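Local coordinates for protein argininosuccinate lyase (Chelativorans sp., PDB 6RXA) that acts as a C-N lyase of the aspartase/fumarase superfamily, here an engineered EDDS lyase, and may also split argininosuccinate into fumarate and L-arginine, at residues A[137-142]-A[466-471]; A[168-173]-A[447-452]; A[123-128]-A[219-224]; A[293-298]-A[336-341]. The protein carries 2 engineered substitutions. All blocks are in the same frame, centred on the assembly; numbering follows the deposited sequence.

Contact 1: residues A[137-142]-A[466-471]; sequences GYREAV and HKDRAW
R139 and E140 reach across to D468 and R469 in two salt bridges, joining the long helices 112-147 and 451-500 in the helical bundle of an aspartase/fumarase-type lyase. The backbones keep their distance: the closest CA atoms, including those of R139 and D468, are 10.1 Å apart, and long charged side chains span the gap. In the more exposed bridge, R469 NH2 donates to E140 OE2 over 2.8 Å at an N-H...O angle of 146°, meeting the oxygen on its anti side but out of the carboxylate plane, the two planar groups 50° apart. A bend in the R469 chain (chi3 -69°) accompanies this approach and also brings R469 CD to 3.4 Å from E140 OE2. An alanine in place of E140 would remove the carboxylate and is likely to leave the R469 guanidinium without its mate, able to turn toward solvent. The deeper bridge belongs to a network: R139 also binds E464 through NH2 and S176 through NE, while D468 OD1 pairs with R187. Direct contact is a weak, bent bond of 2.9 Å from R139 NH1 to D468 OD2. Water 1 reinforces it, accepting from R139 NH1 at 3.0 Å and donating to D468 OD1 at 2.7 Å.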
loop_
_atom_site.group_PDB
_atom_site.type_symbol
_atom_site.label_atom_id
_atom_site.label_comp_id
_atom_site.label_asym_id
_atom_site.label_seq_id
_atom_site.Cartn_x
_atom_site.Cartn_y
_atom_site.Cartn_z
ATOM N N GLY A 137 -24.464 -10.099 -12.155
ATOM C CA GLY A 137 -24.524 -10.070 -13.609
ATOM C C GLY A 137 -23.270 -10.634 -14.252
ATOM O O GLY A 137 -23.332 -11.306 -15.289
ATOM N N TYR A 138 -22.118 -10.365 -13.651
ATOM C CA TYR A 138 -20.846 -10.908 -14.122
ATOM C C TYR A 138 -20.823 -12.417 -13.961
ATOM O O TYR A 138 -20.489 -13.144 -14.905
ATOM C CB TYR A 138 -19.751 -10.232 -13.304
ATOM C CG TYR A 138 -18.289 -10.511 -13.589
ATOM C CD1 TYR A 138 -17.820 -10.797 -14.854
ATOM C CD2 TYR A 138 -17.363 -10.436 -12.553
ATOM C CE1 TYR A 138 -16.464 -11.011 -15.074
ATOM C CE2 TYR A 138 -16.015 -10.640 -12.765
ATOM C CZ TYR A 138 -15.572 -10.931 -14.034
ATOM O OH TYR A 138 -14.227 -11.152 -14.260
ATOM N N ARG A 139 -21.241 -12.911 -12.791
ATOM C CA ARG A 139 -21.299 -14.354 -12.588
ATOM C C ARG A 139 -22.289 -15.009 -13.544
ATOM O O ARG A 139 -22.020 -16.097 -14.079
ATOM C CB ARG A 139 -21.627 -14.675 -11.129
ATOM C CG ARG A 139 -21.554 -16.156 -10.829
ATOM C CD ARG A 139 -21.896 -16.446 -9.392
ATOM N NE ARG A 139 -21.671 -17.854 -9.099
ATOM C CZ ARG A 139 -22.111 -18.475 -8.017
ATOM N NH1 ARG A 139 -22.847 -17.818 -7.137
ATOM N NH2 ARG A 139 -21.820 -19.753 -7.824
ATOM N N GLU A 140 -23.435 -14.366 -13.792
ATOM C CA GLU A 140 -24.399 -14.903 -14.751
ATOM C C GLU A 140 -23.756 -15.074 -16.121
ATOM O O GLU A 140 -23.898 -16.122 -16.763
ATOM C CB GLU A 140 -25.631 -13.999 -14.862
ATOM C CG GLU A 140 -26.582 -14.097 -13.699
ATOM C CD GLU A 140 -27.690 -13.070 -13.750
ATOM O OE1 GLU A 140 -27.647 -12.193 -14.637
ATOM O OE2 GLU A 140 -28.597 -13.122 -12.884
ATOM N N ALA A 141 -23.048 -14.045 -16.593
ATOM C CA ALA A 141 -22.414 -14.130 -17.904
ATOM C C ALA A 141 -21.382 -15.251 -17.952
ATOM O O ALA A 141 -21.288 -15.973 -18.954
ATOM C CB ALA A 141 -21.781 -12.794 -18.263
ATOM N N VAL A 142 -20.614 -15.414 -16.877
ATOM C CA VAL A 142 -19.586 -16.455 -16.789
ATOM C C VAL A 142 -20.212 -17.844 -16.850
ATOM O O VAL A 142 -19.762 -18.710 -17.607
ATOM C CB VAL A 142 -18.778 -16.247 -15.496
ATOM C CG1 VAL A 142 -17.949 -17.462 -15.122
ATOM C CG2 VAL A 142 -17.892 -15.004 -15.618
ATOM N N HIS A 466 -29.709 -18.212 -8.245
ATOM C CA HIS A 466 -31.074 -17.949 -7.814
ATOM C C HIS A 466 -31.098 -17.407 -6.388
ATOM O O HIS A 466 -31.818 -16.444 -6.095
ATOM C CB HIS A 466 -31.896 -19.233 -7.918
ATOM C CG HIS A 466 -33.325 -19.051 -7.533
ATOM N ND1 HIS A 466 -34.269 -18.548 -8.401
ATOM C CD2 HIS A 466 -33.966 -19.265 -6.359
ATOM C CE1 HIS A 466 -35.436 -18.478 -7.785
ATOM N NE2 HIS A 466 -35.279 -18.907 -6.544
ATOM N N LYS A 467 -30.309 -18.000 -5.492
ATOM C CA LYS A 467 -30.238 -17.508 -4.118
ATOM C C LYS A 467 -29.571 -16.135 -4.039
ATOM O O LYS A 467 -29.996 -15.287 -3.243
ATOM C CB LYS A 467 -29.499 -18.523 -3.245
ATOM C CG LYS A 467 -30.261 -19.836 -3.032
ATOM C CD LYS A 467 -29.413 -20.809 -2.213
ATOM C CE LYS A 467 -30.173 -21.410 -1.043
ATOM N NZ LYS A 467 -30.500 -22.841 -1.288
ATOM N N ASP A 468 -28.535 -15.896 -4.857
ATOM C CA ASP A 468 -27.894 -14.585 -4.910
ATOM C C ASP A 468 -28.918 -13.503 -5.256
ATOM O O ASP A 468 -28.970 -12.437 -4.627
ATOM C CB ASP A 468 -26.800 -14.553 -5.998
ATOM C CG ASP A 468 -25.605 -15.476 -5.740
ATOM O OD1 ASP A 468 -25.255 -15.767 -4.572
ATOM O OD2 ASP A 468 -24.964 -15.886 -6.746
ATOM N N ARG A 469 -29.732 -13.762 -6.288
ATOM C CA ARG A 469 -30.723 -12.782 -6.723
ATOM C C ARG A 469 -31.798 -12.591 -5.660
ATOM O O ARG A 469 -32.264 -11.475 -5.437
ATOM C CB ARG A 469 -31.328 -13.194 -8.071
ATOM C CG ARG A 469 -30.354 -13.137 -9.244
ATOM C CD ARG A 469 -31.053 -13.369 -10.591
ATOM N NE ARG A 469 -31.518 -14.751 -10.701
ATOM C CZ ARG A 469 -30.839 -15.743 -11.280
ATOM N NH1 ARG A 469 -31.361 -16.951 -11.292
ATOM N NH2 ARG A 469 -29.649 -15.541 -11.830
ATOM N N ALA A 470 -32.188 -13.664 -4.969
ATOM C CA ALA A 470 -33.209 -13.540 -3.936
ATOM C C ALA A 470 -32.707 -12.704 -2.763
ATOM O O ALA A 470 -33.444 -11.869 -2.229
ATOM C CB ALA A 470 -33.640 -14.931 -3.482
ATOM N N TRP A 471 -31.455 -12.912 -2.344
ATOM C CA TRP A 471 -30.891 -12.090 -1.279
ATOM C C TRP A 471 -30.916 -10.619 -1.669
ATOM O O TRP A 471 -31.307 -9.755 -0.875
ATOM C CB TRP A 471 -29.457 -12.537 -0.988
ATOM C CG TRP A 471 -28.840 -11.816 0.163
ATOM C CD1 TRP A 471 -28.769 -12.253 1.445
ATOM C CD2 TRP A 471 -28.240 -10.516 0.145
ATOM N NE1 TRP A 471 -28.136 -11.319 2.236
ATOM C CE2 TRP A 471 -27.807 -10.239 1.459
ATOM C CE3 TRP A 471 -28.008 -9.567 -0.858
ATOM C CZ2 TRP A 471 -27.174 -9.045 1.803
ATOM C CZ3 TRP A 471 -27.374 -8.373 -0.512
ATOM C CH2 TRP A 471 -26.970 -8.129 0.810
HETATM O O HOH W 1 -23.768 -17.964 -4.334
#

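Contact 2: residues A[168-173]-A[447-452]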
loop_
_atom_site.group_PDB
_atom_site.type_symbol
_atom_site.label_atom_id
_atom_site.label_comp_id
_atom_site.label_asym_id
_atom_site.label_seq_id
_atom_site.Cartn_x
_atom_site.Cartn_y
_atom_site.Cartn_z
ATOM N N LEU A 168 -13.061 -24.751 -22.085
ATOM C CA LEU A 168 -13.378 -23.369 -21.736
ATOM C C LEU A 168 -14.447 -23.306 -20.647
ATOM O O LEU A 168 -14.381 -22.450 -19.756
ATOM C CB LEU A 168 -13.786 -22.595 -22.991
ATOM C CG LEU A 168 -14.202 -21.134 -22.803
ATOM C CD1 LEU A 168 -13.102 -20.326 -22.118
ATOM C CD2 LEU A 168 -14.562 -20.528 -24.139
ATOM N N GLY A 169 -15.432 -24.208 -20.689
ATOM C CA GLY A 169 -16.420 -24.253 -19.623
ATOM C C GLY A 169 -15.812 -24.495 -18.254
ATOM O O GLY A 169 -16.195 -23.867 -17.268
ATOM N N HIS A 170 -14.893 -25.457 -18.166
ATOM C CA HIS A 170 -14.214 -25.737 -16.904
ATOM C C HIS A 170 -13.482 -24.509 -16.379
ATOM O O HIS A 170 -13.556 -24.192 -15.187
ATOM C CB HIS A 170 -13.255 -26.901 -17.138
ATOM C CG HIS A 170 -12.418 -27.253 -15.956
ATOM N ND1 HIS A 170 -11.052 -27.074 -15.948
ATOM C CD2 HIS A 170 -12.740 -27.779 -14.750
ATOM C CE1 HIS A 170 -10.572 -27.469 -14.782
ATOM N NE2 HIS A 170 -11.575 -27.904 -14.038
ATOM N N TYR A 171 -12.761 -23.805 -17.257
ATOM C CA TYR A 171 -12.056 -22.595 -16.849
ATOM C C TYR A 171 -13.025 -21.557 -16.285
ATOM O O TYR A 171 -12.793 -20.975 -15.214
ATOM C CB TYR A 171 -11.263 -22.011 -18.035
ATOM C CG TYR A 171 -10.548 -20.739 -17.639
ATOM C CD1 TYR A 171 -11.186 -19.516 -17.704
ATOM C CD2 TYR A 171 -9.253 -20.773 -17.152
ATOM C CE1 TYR A 171 -10.569 -18.369 -17.300
ATOM C CE2 TYR A 171 -8.615 -19.610 -16.743
ATOM C CZ TYR A 171 -9.278 -18.409 -16.823
ATOM O OH TYR A 171 -8.676 -17.236 -16.416
ATOM N N LEU A 172 -14.113 -21.286 -17.012
ATOM C CA LEU A 172 -15.079 -20.285 -16.570
ATOM C C LEU A 172 -15.684 -20.646 -15.223
ATOM O O LEU A 172 -15.987 -19.754 -14.426
ATOM C CB LEU A 172 -16.150 -20.072 -17.636
ATOM C CG LEU A 172 -15.607 -19.373 -18.882
ATOM C CD1 LEU A 172 -16.588 -19.499 -20.045
ATOM C CD2 LEU A 172 -15.319 -17.905 -18.592
ATOM N N MET A 173 -15.829 -21.933 -14.920
ATOM C CA MET A 173 -16.385 -22.294 -13.626
ATOM C C MET A 173 -15.410 -22.047 -12.483
ATOM O O MET A 173 -15.853 -21.934 -11.340
ATOM C CB MET A 173 -16.944 -23.710 -13.643
ATOM C CG MET A 173 -18.165 -23.826 -14.562
ATOM S SD MET A 173 -19.436 -22.563 -14.346
ATOM C CE MET A 173 -20.048 -23.003 -12.726
ATOM N N GLY A 447 -15.017 -31.076 -9.719
ATOM C CA GLY A 447 -14.252 -29.905 -10.108
ATOM C C GLY A 447 -13.327 -30.079 -11.285
ATOM O O GLY A 447 -12.513 -29.193 -11.562
ATOM N N MET A 448 -13.418 -31.201 -11.984
ATOM C CA MET A 448 -12.537 -31.555 -13.086
ATOM C C MET A 448 -13.233 -31.271 -14.410
ATOM O O MET A 448 -14.438 -31.018 -14.457
ATOM C CB MET A 448 -12.134 -33.017 -12.933
ATOM C CG MET A 448 -11.477 -33.263 -11.575
ATOM S SD MET A 448 -10.798 -34.922 -11.447
ATOM C CE MET A 448 -10.452 -35.024 -9.686
ATOM N N PRO A 449 -12.483 -31.265 -15.521
ATOM C CA PRO A 449 -13.025 -30.703 -16.772
ATOM C C PRO A 449 -13.963 -31.596 -17.581
ATOM O O PRO A 449 -14.554 -31.096 -18.553
ATOM C CB PRO A 449 -11.768 -30.356 -17.580
ATOM C CG PRO A 449 -10.716 -31.310 -17.064
ATOM C CD PRO A 449 -11.012 -31.383 -15.577
ATOM N N ALA A 450 -14.137 -32.868 -17.248
ATOM C CA ALA A 450 -15.055 -33.686 -18.029
ATOM C C ALA A 450 -16.426 -33.016 -18.091
ATOM O O ALA A 450 -16.892 -32.461 -17.082
ATOM C CB ALA A 450 -15.200 -35.060 -17.371
ATOM N N PRO A 451 -17.105 -33.058 -19.242
ATOM C CA PRO A 451 -18.403 -32.365 -19.347
ATOM C C PRO A 451 -19.407 -32.692 -18.249
ATOM O O PRO A 451 -20.114 -31.789 -17.786
ATOM C CB PRO A 451 -18.913 -32.803 -20.729
ATOM C CG PRO A 451 -17.680 -33.008 -21.521
ATOM C CD PRO A 451 -16.632 -33.558 -20.550
ATOM N N MET A 452 -19.530 -33.958 -17.842
ATOM C CA MET A 452 -20.506 -34.299 -16.812
ATOM C C MET A 452 -20.169 -33.618 -15.492
ATOM O O MET A 452 -21.078 -33.211 -14.752
ATOM C CB MET A 452 -20.578 -35.819 -16.639
ATOM C CG MET A 452 -21.372 -36.541 -17.736
ATOM S SD MET A 452 -23.106 -36.031 -17.863
ATOM C CE MET A 452 -23.011 -34.661 -19.021
#
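The imidazole of H170 and the G447-M448-P449 turn make up the whole of this contact, an example of one aromatic side chain serving a loop by both its edge and its face. At the edge, H170 NE2 donates to G447 O over 2.9 Å. The acceptor lies almost exactly in the ring plane, although the N-H...O angle is 145° and the donor stands somewhat off the carbonyl plane. Over one face sits P449, whose CB is 3.8 Å from the centroid of the H170 ring in a CH-pi contact, 21° off the ring normal and displaced toward the rim. CG of H170 is anti to its backbone N (chi1 176°), which carries the ring out from helix 168-193 alongside the proline. Between edge and face, M448 C comes within 3.5 Å of H170 CD2, while M448 CB is directed away from the helix. Replacing H170 with an alanine would take away both ring and donor, and would probably open a gap beside P449 and leave G447 O without this bond. Beyond P449 the grip ends: the chain turns off at A450, the N-cap of helix 451-500, and M452 is already exposed. The tight side, by contrast, is closed by the second subunit, where S228 also hydrogen-bonds G447 O, N227 bonds H170 O and I229 packs on H170. The arrangement thus belongs to a subunit interface, where the start of helix 168-193 and the loop leading into helix 451-500 meet a neighbouring chain.

Contact 3: residues A[123-128]-A[219-224]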
loop_
_atom_site.group_PDB
_atom_site.type_symbol
_atom_site.label_atom_id
_atom_site.label_comp_id
_atom_site.label_asym_id
_atom_site.label_seq_id
_atom_site.Cartn_x
_atom_site.Cartn_y
_atom_site.Cartn_z
ATOM N N PHE A 123 -25.037 5.728 1.932
ATOM C CA PHE A 123 -24.425 5.779 0.611
ATOM C C PHE A 123 -23.721 4.467 0.285
ATOM O O PHE A 123 -23.967 3.875 -0.770
ATOM C CB PHE A 123 -23.439 6.949 0.542
ATOM C CG PHE A 123 -22.533 6.899 -0.648
ATOM C CD1 PHE A 123 -23.040 7.072 -1.920
ATOM C CD2 PHE A 123 -21.180 6.666 -0.489
ATOM C CE1 PHE A 123 -22.205 6.995 -3.020
ATOM C CE2 PHE A 123 -20.338 6.605 -1.594
ATOM C CZ PHE A 123 -20.857 6.773 -2.847
ATOM N N LEU A 124 -22.849 3.991 1.184
ATOM C CA LEU A 124 -22.122 2.751 0.923
ATOM C C LEU A 124 -23.074 1.569 0.793
ATOM O O LEU A 124 -22.844 0.661 -0.018
ATOM C CB LEU A 124 -21.071 2.475 1.995
ATOM C CG LEU A 124 -19.924 3.478 2.054
ATOM C CD1 LEU A 124 -18.958 3.140 3.188
ATOM C CD2 LEU A 124 -19.183 3.569 0.718
ATOM N N ARG A 125 -24.151 1.564 1.593
ATOM C CA ARG A 125 -25.143 0.492 1.539
ATOM C C ARG A 125 -25.772 0.410 0.153
ATOM O O ARG A 125 -25.847 -0.672 -0.442
ATOM C CB ARG A 125 -26.199 0.751 2.619
ATOM C CG ARG A 125 -27.334 -0.237 2.680
ATOM C CD ARG A 125 -28.291 0.105 3.827
ATOM N NE ARG A 125 -29.043 1.325 3.554
ATOM C CZ ARG A 125 -29.875 1.902 4.417
ATOM N NH1 ARG A 125 -30.046 1.394 5.633
ATOM N NH2 ARG A 125 -30.538 2.984 4.055
ATOM N N ASP A 126 -26.218 1.547 -0.389
ATOM C CA ASP A 126 -26.774 1.537 -1.740
ATOM C C ASP A 126 -25.716 1.118 -2.755
ATOM O O ASP A 126 -26.008 0.354 -3.685
ATOM C CB ASP A 126 -27.346 2.909 -2.096
ATOM C CG ASP A 126 -28.834 3.055 -1.722
ATOM O OD1 ASP A 126 -29.491 2.079 -1.306
ATOM O OD2 ASP A 126 -29.355 4.179 -1.844
ATOM N N GLN A 127 -24.474 1.586 -2.584
ATOM C CA GLN A 127 -23.420 1.227 -3.529
ATOM C C GLN A 127 -23.040 -0.243 -3.411
ATOM O O GLN A 127 -22.623 -0.859 -4.399
ATOM C CB GLN A 127 -22.204 2.119 -3.321
ATOM C CG GLN A 127 -22.461 3.570 -3.715
ATOM C CD GLN A 127 -22.845 3.736 -5.169
ATOM O OE1 GLN A 127 -22.089 3.384 -6.069
ATOM N NE2 GLN A 127 -24.033 4.279 -5.408
ATOM N N LEU A 128 -23.180 -0.816 -2.217
ATOM C CA LEU A 128 -22.938 -2.243 -2.042
ATOM C C LEU A 128 -24.006 -3.071 -2.745
ATOM O O LEU A 128 -23.683 -4.074 -3.395
ATOM C CB LEU A 128 -22.829 -2.561 -0.553
ATOM C CG LEU A 128 -22.355 -3.937 -0.115
ATOM C CD1 LEU A 128 -21.053 -4.256 -0.806
ATOM C CD2 LEU A 128 -22.181 -3.912 1.394
ATOM N N LEU A 219 -34.915 4.500 8.454
ATOM C CA LEU A 219 -33.843 4.628 7.478
ATOM C C LEU A 219 -33.406 3.285 6.915
ATOM O O LEU A 219 -32.387 3.217 6.225
ATOM C CB LEU A 219 -32.653 5.369 8.086
ATOM C CG LEU A 219 -32.956 6.824 8.458
ATOM C CD1 LEU A 219 -31.872 7.361 9.364
ATOM C CD2 LEU A 219 -33.080 7.702 7.222
ATOM N N GLY A 220 -34.150 2.217 7.190
ATOM C CA GLY A 220 -33.863 0.927 6.583
ATOM C C GLY A 220 -32.731 0.127 7.182
ATOM O O GLY A 220 -32.359 -0.906 6.611
ATOM N N PHE A 221 -32.158 0.559 8.300
ATOM C CA PHE A 221 -31.079 -0.211 8.911
ATOM C C PHE A 221 -31.644 -1.456 9.590
ATOM O O PHE A 221 -32.802 -1.487 10.013
ATOM C CB PHE A 221 -30.349 0.645 9.931
ATOM C CG PHE A 221 -29.492 1.730 9.331
ATOM C CD1 PHE A 221 -28.222 1.450 8.862
ATOM C CD2 PHE A 221 -29.939 3.042 9.278
ATOM C CE1 PHE A 221 -27.424 2.448 8.330
ATOM C CE2 PHE A 221 -29.136 4.042 8.759
ATOM C CZ PHE A 221 -27.873 3.745 8.289
ATOM N N ASP A 222 -30.800 -2.484 9.711
ATOM C CA ASP A 222 -31.205 -3.771 10.270
ATOM C C ASP A 222 -30.844 -3.929 11.746
ATOM O O ASP A 222 -31.207 -4.943 12.351
ATOM C CB ASP A 222 -30.599 -4.918 9.463
ATOM C CG ASP A 222 -31.216 -5.055 8.087
ATOM O OD1 ASP A 222 -32.404 -4.712 7.938
ATOM O OD2 ASP A 222 -30.507 -5.496 7.156
ATOM N N GLY A 223 -30.176 -2.949 12.337
ATOM C CA GLY A 223 -29.762 -3.008 13.727
ATOM C C GLY A 223 -29.005 -1.734 14.019
ATOM O O GLY A 223 -28.880 -0.863 13.154
ATOM N N LEU A 224 -28.520 -1.625 15.258
ATOM C CA LEU A 224 -27.796 -0.448 15.710
ATOM C C LEU A 224 -26.298 -0.720 15.789
ATOM O O LEU A 224 -25.860 -1.847 16.028
ATOM C CB LEU A 224 -28.244 -0.037 17.117
ATOM C CG LEU A 224 -29.718 0.328 17.271
ATOM C CD1 LEU A 224 -29.995 0.745 18.689
ATOM C CD2 LEU A 224 -30.124 1.417 16.284
#
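The phenyl ring of F221 presents one face to the guanidinium of R125, with NH1 3.6 Å above the ring plane and over its centre. R125 CZ stands farther back, 4.6 Å from the centroid and only 7° off the normal, so this is a cation-pi contact led by one nitrogen. The guanidinium uses its edge for the backbone: L219 O lies near its plane and receives two end-on hydrogen bonds, from R125 NH1 at 3.0 Å and from R125 NH2 at 2.9 Å. The NH2 bond runs nearly along the C=O axis; the NH1 donor is tilted 21° from the carbonyl plane. R125 leaves helix 112-147 with CG anti to the backbone N and then bends at chi3 (70°), turning the fork onto the carbonyl. That carbonyl belongs to the first residue past helix 212-218, whose end is closed by a Schellman motif in which F221 N bonds S216 O and G220 is the C-prime residue. R125 binds just beyond this helix end, where a positive group would be expected to suit the helix dipole. The positive phi of G220 favours glycine, and a CB there would sit close against R125 NH1. L219 packs on I46 and A49 of helix 35-56. NH1 of R125 has a further acceptor in N194 OD1, and N194 also touches F221 and bonds the backbone of D222.

Contact 4: residues A[293-298]-A[336-341]; sequences ERSRKA and IAATHA
S295 and A338 mark the point where helices 290-301 and 329-348 press together, their CA atoms 4.7 Å apart. The short axes approach to 8.9 Å and run roughly antiparallel, with 143° between their N-to-C directions. Small side chains make such closeness possible. A338 is the central residue: its CB touches A298 CB at 4.0 Å and S295 CA at the same distance. One turn on, A341 CB meets S295 OG at 3.8 Å. The hydroxyl makes only van der Waals contact with helix 329-348, since S295 OG is 3.8 Å from A338 O and bonds S291 O in its own helix instead. With chi1 at -68°, OG lies beside the backbone N, a position from which it can reach back to that carbonyl. A buried polar atom is therefore satisfied without a partner across the interface. L25 of helix 20-31 covers both S295 and A341, and L252 of helix 236-262 packs on S295. Other faces of helix 290-301 look elsewhere: K297 forms a salt bridge with E326 of the third subunit, and R294, a fumarate-binding residue, makes a cation-pi contact with Y26. The close pairing of small residues is thus part of the helical core of an aspartase/fumarase-type tetramer, beside a fumarate-binding site.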
loop_
_atom_site.group_PDB
_atom_site.type_symbol
_atom_site.label_atom_id
_atom_site.label_comp_id
_atom_site.label_asym_id
_atom_site.label_seq_id
_atom_site.Cartn_x
_atom_site.Cartn_y
_atom_site.Cartn_z
ATOM N N GLU A 293 -7.404 -3.707 -20.634
ATOM C CA GLU A 293 -6.378 -2.930 -19.948
ATOM C C GLU A 293 -6.988 -1.881 -19.032
ATOM O O GLU A 293 -6.488 -1.663 -17.922
ATOM C CB GLU A 293 -5.395 -2.327 -20.945
ATOM C CG GLU A 293 -4.505 -3.415 -21.565
ATOM C CD GLU A 293 -3.211 -2.902 -22.131
ATOM O OE1 GLU A 293 -2.286 -3.737 -22.307
ATOM O OE2 GLU A 293 -3.130 -1.689 -22.449
ATOM N N ARG A 294 -8.061 -1.216 -19.467
ATOM C CA ARG A 294 -8.698 -0.250 -18.575
ATOM C C ARG A 294 -9.411 -0.938 -17.415
ATOM O O ARG A 294 -9.561 -0.342 -16.345
ATOM C CB ARG A 294 -9.651 0.653 -19.354
ATOM C CG ARG A 294 -8.912 1.676 -20.200
ATOM C CD ARG A 294 -9.868 2.455 -21.064
ATOM N NE ARG A 294 -9.222 3.588 -21.722
ATOM C CZ ARG A 294 -9.093 4.797 -21.180
ATOM N NH1 ARG A 294 -9.546 5.046 -19.957
ATOM N NH2 ARG A 294 -8.500 5.762 -21.868
ATOM N N SER A 295 -9.862 -2.183 -17.597
ATOM C CA SER A 295 -10.415 -2.923 -16.467
ATOM C C SER A 295 -9.330 -3.240 -15.442
ATOM O O SER A 295 -9.536 -3.074 -14.231
ATOM C CB SER A 295 -11.119 -4.193 -16.965
ATOM O OG SER A 295 -12.296 -3.867 -17.708
ATOM N N ARG A 296 -8.162 -3.698 -15.906
ATOM C CA ARG A 296 -7.046 -3.914 -15.001
ATOM C C ARG A 296 -6.643 -2.626 -14.294
ATOM O O ARG A 296 -6.356 -2.633 -13.090
ATOM C CB ARG A 296 -5.851 -4.504 -15.749
ATOM C CG ARG A 296 -6.103 -5.892 -16.325
ATOM C CD ARG A 296 -4.821 -6.539 -16.824
ATOM N NE ARG A 296 -4.042 -7.050 -15.694
ATOM C CZ ARG A 296 -2.738 -7.294 -15.705
ATOM N NH1 ARG A 296 -2.003 -7.057 -16.785
ATOM N NH2 ARG A 296 -2.162 -7.771 -14.614
ATOM N N LYS A 297 -6.627 -1.501 -15.023
ATOM C CA LYS A 297 -6.288 -0.214 -14.421
ATOM C C LYS A 297 -7.166 0.071 -13.203
ATOM O O LYS A 297 -6.671 0.517 -12.159
ATOM C CB LYS A 297 -6.412 0.891 -15.469
ATOM C CG LYS A 297 -6.004 2.291 -15.010
ATOM C CD LYS A 297 -6.328 3.289 -16.121
ATOM C CE LYS A 297 -5.936 4.693 -15.806
ATOM N NZ LYS A 297 -6.385 5.537 -16.985
ATOM N N ALA A 298 -8.477 -0.180 -13.318
ATOM C CA ALA A 298 -9.381 0.004 -12.185
ATOM C C ALA A 298 -9.017 -0.909 -11.022
ATOM O O ALA A 298 -9.058 -0.490 -9.860
ATOM C CB ALA A 298 -10.818 -0.263 -12.633
ATOM N N ILE A 336 -17.606 -0.584 -10.938
ATOM C CA ILE A 336 -18.814 -0.964 -11.661
ATOM C C ILE A 336 -18.550 -0.965 -13.160
ATOM O O ILE A 336 -18.974 -1.875 -13.880
ATOM C CB ILE A 336 -19.988 -0.041 -11.271
ATOM C CG1 ILE A 336 -20.343 -0.185 -9.782
ATOM C CG2 ILE A 336 -21.185 -0.346 -12.162
ATOM C CD1 ILE A 336 -20.924 -1.519 -9.377
ATOM N N ALA A 337 -17.836 0.045 -13.654
ATOM C CA ALA A 337 -17.509 0.110 -15.074
ATOM C C ALA A 337 -16.687 -1.098 -15.503
ATOM O O ALA A 337 -16.964 -1.707 -16.541
ATOM C CB ALA A 337 -16.770 1.412 -15.369
ATOM N N ALA A 338 -15.672 -1.458 -14.713
ATOM C CA ALA A 338 -14.848 -2.609 -15.053
ATOM C C ALA A 338 -15.652 -3.895 -14.986
ATOM O O ALA A 338 -15.475 -4.787 -15.830
ATOM C CB ALA A 338 -13.658 -2.686 -14.106
ATOM N N THR A 339 -16.524 -4.027 -13.983
ATOM C CA THR A 339 -17.331 -5.241 -13.870
ATOM C C THR A 339 -18.279 -5.383 -15.049
ATOM O O THR A 339 -18.432 -6.475 -15.604
ATOM C CB THR A 339 -18.103 -5.239 -12.549
ATOM O OG1 THR A 339 -17.180 -5.156 -11.453
ATOM C CG2 THR A 339 -18.912 -6.505 -12.399
ATOM N N HIS A 340 -18.945 -4.291 -15.433
ATOM C CA HIS A 340 -19.808 -4.311 -16.603
ATOM C C HIS A 340 -19.021 -4.618 -17.867
ATOM O O HIS A 340 -19.442 -5.434 -18.693
ATOM C CB HIS A 340 -20.510 -2.964 -16.734
ATOM C CG HIS A 340 -21.595 -2.748 -15.731
ATOM N ND1 HIS A 340 -22.137 -1.503 -15.485
ATOM C CD2 HIS A 340 -22.262 -3.613 -14.932
ATOM C CE1 HIS A 340 -23.091 -1.613 -14.576
ATOM N NE2 HIS A 340 -23.187 -2.884 -14.224
ATOM N N ALA A 341 -17.850 -3.995 -18.028
ATOM C CA ALA A 341 -17.040 -4.253 -19.214
ATOM C C ALA A 341 -16.665 -5.728 -19.307
ATOM O O ALA A 341 -16.766 -6.344 -20.373
ATOM C CB ALA A 341 -15.785 -3.375 -19.192
#

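How the contacts relate
Burial alone does not set the chemistry of these four contacts. Contact 1, partly buried, relies on ion pairs and water; contacts 2, 3 and 4 are buried, yet contact 4 alone joins its segments without a hydrogen bond. Contacts 2 and 3 each set one side chain against a loop, but CH-pi packing of imidazole and proline in one gives way to cation-pi contact in the other; their centres are about 38 Å apart, on opposite sides of the chain's centre. Helix 112-147 serves contacts 1 and 3; helix 451-500 serves contact 1, and the loop leading into it contact 2. Contact 1 also touches contact 4, Y138 CB lying 3.9 Å from T339 CG2, and contact 2 through V142 and L172.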